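Prophage lambdalm01, antigen B (Listeria monocytogenes, PDB 4ACV) is a prophage-encoded protein that probably acts as a tail terminator, closing the end of a phage tail tube as a six-subunit assembly. Local coordinates at residues T37-M42 and A61-T66. Numbering follows the deposited sequence.
Sequences TTMIEM and AIHHYT
Ala61 exchanges two backbone hydrogen bonds with Glu41, N to O and O to N both 2.7 Å, within the antiparallel pairing of strand 55-66 with strand 37-48, the two arms of a beta hairpin. On the face shared with Thr38 and His64, Ile62 lies alongside Ile40: its CD1 meets Ile40 CG1 at 3.6 Å and CG2 nearly as closely, while its CG2 touches the methyl of Thr38. Helices 6-19 and 71-82 both cover this apolar patch, through Leu10 and Val13 on Ile40 and through Ile77 and Ile81 on Ile62.

His63, on the other face, forms a hydrogen-bonded pair with Met39. Its CG stands anti to the carbonyl carbon (chi1 -66°), and its NE2 donates a nearly straight bond of 2.7 Å to Glu41 OE1. The oxygen lies in the imidazole plane, yet the ring nitrogen sits above the carboxylate plane, the two planes being 49° apart. Glu41 CB borders the same ring edge, and His63 ND1 bonds to His112 NE2.

His64 turns to the Ile62 face, where ND1 and Thr38 OG1 share a hydrogen bond of 2.9 Å; its NE2 is hydrogen-bonded to Asp70 OD2. Tyr65 is paired through its backbone with Thr37. The bend of Met39 at chi3 (-41°) sets CE 3.6 Å from Tyr65 CE1, and Thr37 CG2 reaches CD1 of the same ring, which also stacks on His112.

Glu41, His63 and His112 thus form a chain of hydrogen bonds across three strands. With NE2 donating to a carboxylate, the imidazole of His63 is probably polarised, and with both its nitrogens engaged the ring's rotation is probably held on this face of the sheet.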
# COMPACT_ATOMS: atom_id res chain seq x y z
N THR B 37 0.74 -2.11 -30.97
CA THR B 37 -0.69 -2.25 -30.74
C THR B 37 -1.17 -1.14 -29.81
O THR B 37 -0.39 -0.55 -29.06
CB THR B 37 -1.05 -3.63 -30.13
OG1 THR B 37 -2.46 -3.70 -29.90
CG2 THR B 37 -0.32 -3.86 -28.81
N THR B 38 -2.47 -0.87 -29.88
CA THR B 38 -3.09 0.09 -28.98
C THR B 38 -4.25 -0.55 -28.26
O THR B 38 -5.17 -1.08 -28.89
CB THR B 38 -3.57 1.32 -29.72
OG1 THR B 38 -2.49 1.84 -30.50
CG2 THR B 38 -4.06 2.37 -28.71
N MET B 39 -4.20 -0.48 -26.93
CA MET B 39 -5.14 -1.17 -26.06
C MET B 39 -5.66 -0.22 -25.02
O MET B 39 -4.94 0.65 -24.55
CB MET B 39 -4.45 -2.33 -25.34
CG MET B 39 -4.13 -3.52 -26.21
SD MET B 39 -3.10 -4.72 -25.35
CE MET B 39 -1.95 -3.63 -24.51
N ILE B 40 -6.92 -0.40 -24.63
CA ILE B 40 -7.48 0.30 -23.48
C ILE B 40 -7.55 -0.65 -22.31
O ILE B 40 -8.12 -1.73 -22.40
CB ILE B 40 -8.90 0.85 -23.76
CG1 ILE B 40 -8.96 1.46 -25.16
CG2 ILE B 40 -9.28 1.86 -22.70
CD1 ILE B 40 -10.34 1.92 -25.58
N GLU B 41 -6.94 -0.25 -21.19
CA GLU B 41 -7.02 -1.04 -19.98
C GLU B 41 -7.96 -0.38 -18.98
O GLU B 41 -7.67 0.68 -18.44
CB GLU B 41 -5.65 -1.21 -19.36
CG GLU B 41 -5.64 -2.10 -18.14
CD GLU B 41 -4.44 -1.87 -17.25
OE1 GLU B 41 -3.70 -0.89 -17.47
OE2 GLU B 41 -4.22 -2.68 -16.34
N MET B 42 -9.10 -1.02 -18.72
CA MET B 42 -10.02 -0.54 -17.70
C MET B 42 -9.41 -0.83 -16.34
O MET B 42 -8.76 -1.85 -16.13
CB MET B 42 -11.39 -1.22 -17.84
CG MET B 42 -12.48 -0.71 -16.91
SD MET B 42 -13.08 1.00 -17.17
CE MET B 42 -13.12 1.10 -18.93
N ALA B 61 -6.76 3.20 -18.80
CA ALA B 61 -5.49 3.65 -19.35
C ALA B 61 -5.38 3.25 -20.81
O ALA B 61 -5.86 2.19 -21.22
CB ALA B 61 -4.32 3.05 -18.55
N ILE B 62 -4.75 4.11 -21.60
CA ILE B 62 -4.44 3.75 -22.98
C ILE B 62 -3.00 3.28 -23.07
O ILE B 62 -2.09 4.01 -22.69
CB ILE B 62 -4.64 4.92 -23.93
CG1 ILE B 62 -6.09 5.42 -23.86
CG2 ILE B 62 -4.29 4.50 -25.36
CD1 ILE B 62 -7.11 4.38 -24.26
N HIS B 63 -2.82 2.05 -23.56
CA HIS B 63 -1.50 1.48 -23.79
C HIS B 63 -1.13 1.54 -25.26
O HIS B 63 -1.74 0.86 -26.08
CB HIS B 63 -1.45 0.03 -23.31
CG HIS B 63 -1.61 -0.11 -21.83
ND1 HIS B 63 -0.54 -0.08 -20.96
CD2 HIS B 63 -2.71 -0.29 -21.06
CE1 HIS B 63 -0.98 -0.24 -19.73
NE2 HIS B 63 -2.29 -0.36 -19.76
N HIS B 64 -0.14 2.35 -25.59
CA HIS B 64 0.31 2.54 -26.96
C HIS B 64 1.73 1.98 -27.15
O HIS B 64 2.71 2.60 -26.73
CB HIS B 64 0.26 4.03 -27.32
CG HIS B 64 0.40 4.32 -28.79
ND1 HIS B 64 -0.37 3.70 -29.75
CD2 HIS B 64 1.19 5.20 -29.45
CE1 HIS B 64 -0.05 4.17 -30.94
NE2 HIS B 64 0.89 5.08 -30.79
N TYR B 65 1.83 0.80 -27.76
CA TYR B 65 3.12 0.18 -28.07
C TYR B 65 3.52 0.42 -29.51
O TYR B 65 2.76 0.15 -30.43
CB TYR B 65 3.08 -1.34 -27.86
CG TYR B 65 2.84 -1.78 -26.44
CD1 TYR B 65 1.55 -1.83 -25.92
CD2 TYR B 65 3.90 -2.19 -25.64
CE1 TYR B 65 1.33 -2.26 -24.62
CE2 TYR B 65 3.68 -2.62 -24.34
CZ TYR B 65 2.39 -2.66 -23.83
OH TYR B 65 2.16 -3.09 -22.54
N THR B 66 4.74 0.90 -29.71
CA THR B 66 5.24 1.19 -31.05
C THR B 66 6.69 0.76 -31.14
O THR B 66 7.37 0.61 -30.13
CB THR B 66 5.15 2.68 -31.34
OG1 THR B 66 5.65 3.40 -30.21
CG2 THR B 66 3.72 3.09 -31.58